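PDB 4AIP: Fe-regulated protein B from Neisseria meningitidis, which transports iron across the outer membrane as a TonB-dependent transporter, and may also take up siderophores. Local coordinates for residues B[459-464]-B[479-484]; B[533-538]-B[556-561]. One frame throughout, in Å; residues are numbered along the deposited sequence.

Interaction 1: residues B[459-464]-B[479-484]; sequences GGLRYD and SNLNPS
Tyr463 packs across the strand pair against Ser479, Asn480 and Leu481. Its CB is 4.2 Å from Leu481 CD1, and that methyl also lies at the ring edge. CG is near Asn480 O, and ring atom CD1 passes 3.7 Å from the same oxygen. CE1 approaches Ser479 OG, and CZ both its CB and OG. At the tip, Tyr463 OH reaches 3.6 Å from Ser479 OG. A chi1 of 173° sets CG anti to the backbone N, and the ring runs out past Asn480 O to Ser479. On the same face, Leu461 CD2 meets Leu481 CD1 at 3.6 Å, and Leu461 CD1 rests on Pro483.

The backbones form an antiparallel pair within the hairpin of strands 455-469 and 475-490. Arg462 and Asn482 are hydrogen-bonded, and Asn482 N to Arg462 O is 2.8 Å and almost straight, at 176°. Gly460 with Ser484 and Asp464 with Asn480 repeat the pattern, although the bond from Ser484 N to Gly460 O is weak.

The other face is polar. Arg462 grips Asp464 side-on through NE and NH2, with NH2 2.8 Å from Asp464 OD1. Its NH1 bonds to Ala156 O of the plug and NH2 also to Asn383 OD1. One face is largely apolar, while the other carries a charged pair whose arginine reaches the plug. This is the alternation expected of a transmembrane barrel wall. The buried arginine charge is probably balanced by Asp464.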
loop_
_atom_site.group_PDB
_atom_site.type_symbol
_atom_site.label_atom_id
_atom_site.label_comp_id
_atom_site.label_asym_id
_atom_site.label_seq_id
_atom_site.Cartn_x
_atom_site.Cartn_y
_atom_site.Cartn_z
ATOM N N GLY B 459 4.406 48.381 -19.198
ATOM C CA GLY B 459 5.687 48.340 -19.876
ATOM C C GLY B 459 6.560 47.450 -19.051
ATOM O O GLY B 459 6.581 47.580 -17.810
ATOM N N GLY B 460 7.315 46.557 -19.694
ATOM C CA GLY B 460 8.159 45.736 -18.894
ATOM C C GLY B 460 9.368 45.209 -19.576
ATOM O O GLY B 460 9.447 45.241 -20.780
ATOM N N LEU B 461 10.284 44.642 -18.789
ATOM C CA LEU B 461 11.474 44.060 -19.346
ATOM C C LEU B 461 11.961 42.905 -18.525
ATOM O O LEU B 461 11.979 42.990 -17.267
ATOM C CB LEU B 461 12.551 45.107 -19.233
ATOM C CG LEU B 461 13.442 45.115 -20.420
ATOM C CD1 LEU B 461 12.668 45.932 -21.370
ATOM C CD2 LEU B 461 14.636 45.883 -19.970
ATOM N N ARG B 462 12.437 41.866 -19.206
ATOM C CA ARG B 462 13.065 40.775 -18.498
ATOM C C ARG B 462 14.430 40.606 -19.083
ATOM O O ARG B 462 14.638 40.809 -20.285
ATOM C CB ARG B 462 12.384 39.435 -18.734
ATOM C CG ARG B 462 10.967 39.329 -18.238
ATOM C CD ARG B 462 10.431 37.921 -18.519
ATOM N NE ARG B 462 11.261 36.890 -17.900
ATOM C CZ ARG B 462 11.170 36.531 -16.615
ATOM N NH1 ARG B 462 10.286 37.133 -15.827
ATOM N NH2 ARG B 462 11.963 35.590 -16.137
ATOM N N TYR B 463 15.333 40.156 -18.252
ATOM C CA TYR B 463 16.574 39.770 -18.722
ATOM C C TYR B 463 16.687 38.310 -18.275
ATOM O O TYR B 463 16.511 38.036 -17.071
ATOM C CB TYR B 463 17.585 40.648 -17.996
ATOM C CG TYR B 463 18.967 40.236 -18.277
ATOM C CD1 TYR B 463 19.537 40.514 -19.498
ATOM C CD2 TYR B 463 19.718 39.539 -17.324
ATOM C CE1 TYR B 463 20.819 40.123 -19.771
ATOM C CE2 TYR B 463 21.033 39.158 -17.599
ATOM C CZ TYR B 463 21.543 39.449 -18.815
ATOM O OH TYR B 463 22.817 39.081 -19.083
ATOM N N ASP B 464 16.926 37.381 -19.209
ATOM C CA ASP B 464 16.907 35.961 -18.893
ATOM C C ASP B 464 18.192 35.312 -19.334
ATOM O O ASP B 464 18.632 35.508 -20.495
ATOM C CB ASP B 464 15.790 35.207 -19.650
ATOM C CG ASP B 464 14.397 35.538 -19.140
ATOM O OD1 ASP B 464 13.917 35.029 -18.098
ATOM O OD2 ASP B 464 13.743 36.302 -19.832
ATOM N N SER B 479 21.954 34.633 -23.052
ATOM C CA SER B 479 21.065 35.469 -22.302
ATOM C C SER B 479 20.234 36.297 -23.263
ATOM O O SER B 479 20.572 36.415 -24.418
ATOM C CB SER B 479 21.862 36.372 -21.389
ATOM O OG SER B 479 22.586 37.268 -22.161
ATOM N N ASN B 480 19.131 36.870 -22.785
ATOM C CA ASN B 480 18.237 37.639 -23.637
ATOM C C ASN B 480 17.605 38.766 -22.906
ATOM O O ASN B 480 17.302 38.656 -21.722
ATOM C CB ASN B 480 17.111 36.758 -24.185
ATOM C CG ASN B 480 17.612 35.758 -25.208
ATOM O OD1 ASN B 480 18.269 34.773 -24.863
ATOM N ND2 ASN B 480 17.345 36.034 -26.480
ATOM N N LEU B 481 17.390 39.849 -23.630
ATOM C CA LEU B 481 16.681 40.974 -23.109
ATOM C C LEU B 481 15.324 41.019 -23.799
ATOM O O LEU B 481 15.281 41.140 -25.011
ATOM C CB LEU B 481 17.511 42.194 -23.415
ATOM C CG LEU B 481 17.330 43.474 -22.640
ATOM C CD1 LEU B 481 16.882 43.264 -21.161
ATOM C CD2 LEU B 481 18.729 44.131 -22.665
ATOM N N ASN B 482 14.237 40.877 -23.032
ATOM C CA ASN B 482 12.880 40.711 -23.576
ATOM C C ASN B 482 11.866 41.764 -23.139
ATOM O O ASN B 482 11.340 41.694 -22.042
ATOM C CB ASN B 482 12.304 39.338 -23.225
ATOM C CG ASN B 482 13.201 38.161 -23.662
ATOM O OD1 ASN B 482 13.671 37.401 -22.835
ATOM N ND2 ASN B 482 13.432 38.025 -24.934
ATOM N N PRO B 483 11.559 42.726 -24.020
ATOM C CA PRO B 483 10.619 43.820 -23.733
ATOM C C PRO B 483 9.183 43.372 -23.889
ATOM O O PRO B 483 8.949 42.333 -24.485
ATOM C CB PRO B 483 10.943 44.861 -24.825
ATOM C CG PRO B 483 12.190 44.381 -25.497
ATOM C CD PRO B 483 12.230 42.902 -25.320
ATOM N N SER B 484 8.234 44.137 -23.368
ATOM C CA SER B 484 6.858 43.772 -23.464
ATOM C C SER B 484 6.073 45.032 -23.286
ATOM O O SER B 484 6.455 45.885 -22.492
ATOM C CB SER B 484 6.475 42.677 -22.424
ATOM O OG SER B 484 6.666 43.098 -21.058
#

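Interaction 2: residues B[533-538]-B[556-561]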
loop_
_atom_site.group_PDB
_atom_site.type_symbol
_atom_site.label_atom_id
_atom_site.label_comp_id
_atom_site.label_asym_id
_atom_site.label_seq_id
_atom_site.Cartn_x
_atom_site.Cartn_y
_atom_site.Cartn_z
ATOM N N ARG B 533 12.992 32.565 -29.101
ATOM C CA ARG B 533 12.551 33.860 -28.741
ATOM C C ARG B 533 11.304 34.246 -29.482
ATOM O O ARG B 533 11.288 34.300 -30.699
ATOM C CB ARG B 533 13.632 34.885 -28.998
ATOM C CG ARG B 533 13.238 36.208 -28.436
ATOM C CD ARG B 533 14.430 37.108 -28.490
ATOM N NE ARG B 533 14.224 38.306 -27.657
ATOM C CZ ARG B 533 14.249 39.550 -28.101
ATOM N NH1 ARG B 533 14.529 39.834 -29.365
ATOM N NH2 ARG B 533 13.996 40.523 -27.265
ATOM N N ALA B 534 10.284 34.586 -28.702
ATOM C CA ALA B 534 8.942 34.757 -29.198
ATOM C C ALA B 534 8.628 36.212 -29.302
ATOM O O ALA B 534 8.993 36.992 -28.407
ATOM C CB ALA B 534 7.905 34.105 -28.215
ATOM N N ARG B 535 7.878 36.566 -30.349
ATOM C CA ARG B 535 7.367 37.895 -30.515
ATOM C C ARG B 535 5.894 37.662 -30.733
ATOM O O ARG B 535 5.461 37.118 -31.782
ATOM C CB ARG B 535 8.035 38.573 -31.732
ATOM C CG ARG B 535 7.827 40.125 -31.803
ATOM C CD ARG B 535 7.525 40.675 -33.195
ATOM N NE ARG B 535 8.361 40.008 -34.182
ATOM C CZ ARG B 535 8.004 39.739 -35.446
ATOM N NH1 ARG B 535 6.824 40.077 -35.884
ATOM N NH2 ARG B 535 8.840 39.108 -36.265
ATOM N N ASN B 536 5.117 38.032 -29.735
ATOM C CA ASN B 536 3.735 37.740 -29.739
ATOM C C ASN B 536 2.950 39.054 -29.715
ATOM O O ASN B 536 3.082 39.879 -28.803
ATOM C CB ASN B 536 3.375 36.818 -28.567
ATOM C CG ASN B 536 1.878 36.693 -28.367
ATOM O OD1 ASN B 536 1.175 35.969 -29.123
ATOM N ND2 ASN B 536 1.360 37.430 -27.364
ATOM N N THR B 537 2.138 39.255 -30.745
ATOM C CA THR B 537 1.334 40.458 -30.837
ATOM C C THR B 537 -0.078 40.023 -30.823
ATOM O O THR B 537 -0.417 39.048 -31.517
ATOM C CB THR B 537 1.518 41.123 -32.213
ATOM O OG1 THR B 537 2.930 41.286 -32.471
ATOM C CG2 THR B 537 0.803 42.477 -32.248
ATOM N N GLU B 538 -0.921 40.731 -30.083
ATOM C CA GLU B 538 -2.309 40.357 -30.140
ATOM C C GLU B 538 -3.285 41.429 -29.749
ATOM O O GLU B 538 -2.912 42.371 -29.040
ATOM C CB GLU B 538 -2.499 39.061 -29.357
ATOM C CG GLU B 538 -2.723 39.074 -27.915
ATOM C CD GLU B 538 -3.089 37.651 -27.475
ATOM O OE1 GLU B 538 -2.160 36.772 -27.400
ATOM O OE2 GLU B 538 -4.330 37.423 -27.246
ATOM N N TRP B 556 -0.836 36.954 -33.134
ATOM C CA TRP B 556 0.255 36.597 -34.052
ATOM C C TRP B 556 1.502 36.271 -33.264
ATOM O O TRP B 556 1.889 37.054 -32.360
ATOM C CB TRP B 556 0.581 37.759 -35.001
ATOM C CG TRP B 556 -0.590 38.262 -35.838
ATOM C CD1 TRP B 556 -0.860 37.944 -37.152
ATOM C CD2 TRP B 556 -1.633 39.181 -35.408
ATOM N NE1 TRP B 556 -2.027 38.595 -37.544
ATOM C CE2 TRP B 556 -2.501 39.376 -36.517
ATOM C CE3 TRP B 556 -1.880 39.896 -34.203
ATOM C CZ2 TRP B 556 -3.617 40.239 -36.477
ATOM C CZ3 TRP B 556 -3.008 40.761 -34.138
ATOM C CH2 TRP B 556 -3.873 40.914 -35.300
ATOM N N GLN B 557 2.118 35.132 -33.598
ATOM C CA GLN B 557 3.318 34.666 -32.907
ATOM C C GLN B 557 4.446 34.355 -33.912
ATOM O O GLN B 557 4.230 33.633 -34.908
ATOM C CB GLN B 557 2.991 33.412 -32.090
ATOM C CG GLN B 557 4.206 32.759 -31.390
ATOM C CD GLN B 557 4.466 33.329 -29.975
ATOM O OE1 GLN B 557 4.720 34.535 -29.793
ATOM N NE2 GLN B 557 4.348 32.480 -28.972
ATOM N N THR B 558 5.643 34.874 -33.645
ATOM C CA THR B 558 6.843 34.384 -34.330
ATOM C C THR B 558 7.825 33.946 -33.276
ATOM O O THR B 558 8.017 34.648 -32.284
ATOM C CB THR B 558 7.508 35.509 -35.249
ATOM O OG1 THR B 558 6.588 35.890 -36.271
ATOM C CG2 THR B 558 8.790 35.037 -35.949
ATOM N N ILE B 559 8.483 32.805 -33.488
ATOM C CA ILE B 559 9.486 32.352 -32.550
ATOM C C ILE B 559 10.711 31.938 -33.315
ATOM O O ILE B 559 10.647 31.017 -34.151
ATOM C CB ILE B 559 9.031 31.161 -31.704
ATOM C CG1 ILE B 559 7.669 31.414 -31.055
ATOM C CG2 ILE B 559 10.092 30.846 -30.593
ATOM C CD1 ILE B 559 7.265 30.297 -30.105
ATOM N N LYS B 560 11.834 32.588 -32.997
ATOM C CA LYS B 560 13.088 32.385 -33.706
ATOM C C LYS B 560 13.915 31.382 -32.960
ATOM O O LYS B 560 13.752 31.243 -31.728
ATOM C CB LYS B 560 13.847 33.717 -33.778
ATOM C CG LYS B 560 13.059 34.823 -34.560
ATOM C CD LYS B 560 13.951 35.962 -35.168
ATOM C CE LYS B 560 13.165 36.692 -36.219
ATOM N NZ LYS B 560 14.031 37.563 -37.029
ATOM N N ASP B 561 14.814 30.695 -33.671
ATOM C CA ASP B 561 15.793 29.773 -33.068
ATOM C C ASP B 561 15.196 28.527 -32.385
ATOM O O ASP B 561 15.779 27.943 -31.442
ATOM C CB ASP B 561 16.752 30.502 -32.130
ATOM C CG ASP B 561 17.558 31.574 -32.846
ATOM O OD1 ASP B 561 18.045 31.279 -33.935
ATOM O OD2 ASP B 561 17.722 32.697 -32.325
#
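Trp556 and Thr537 form a hydrogen-bonded antiparallel pair. Trp556 N to Thr537 O and Thr537 N to Trp556 O are both 2.7 Å. The indole keeps its edge to the partner strand, with CE3 3.2 Å from Thr537 O near the ring plane. Its CZ3 reaches Glu538 CA.

Gln557 points to the opposite face, beside Asn536. Its chain bends at chi2 (89°), which brings the amide back over the partner strand, and OE1 lies 3.6 Å from Ala534 CB. Its NE2 is hydrogen-bonded to Thr163 O of the plug.

Thr558 returns to the tryptophan face and pairs with Arg535. Arg535 N donates to Thr558 O at 2.7 Å. The two side chains run side by side, and Thr558 CB sits over one face of the guanidinium, displaced to its margin.

Ile559 is back on the Gln557 face. Its CG1 touches Ala534 CB at 3.9 Å, and CG2 lies against Arg533 O. Lys560 closes the ladder with two backbone bonds to Arg533. Its NZ is 5.5 Å from Arg535 NH2, and the two like charges stay apart.

The pair belongs to the hairpin of strands 532-544 and 548-563 in the barrel wall. Strand 495-506 flanks it beside 533-538, and strand 575-597 flanks it beside 556-561. The face of Asn536, Gln557 and Ile559 meets the plug, where Asn536 touches Lys66 and Ala153 and Ile559 touches Asn164.

Interactions 1 and 2 are two hairpin contacts of the same barrel wall, separated by strand 495-506. Their centres lie 14 Å apart. Arg533 of interaction 2 bridges them directly, reaching past strand 495-506 to strand 475-490. Its NH2 lies 2.7 Å from Leu481 O and 3.5 Å from Pro483 CD, while its CD packs 3.7 Å from Asn480 ND2. Both contacts also reach the plug, through Arg462 in interaction 1 and Gln557 in interaction 2. Neither is part of the pocket of the bound detergent, which includes Phe212, Tyr251 and His270. Neither includes Arg276, which binds L-glutamate in another structure of the protein.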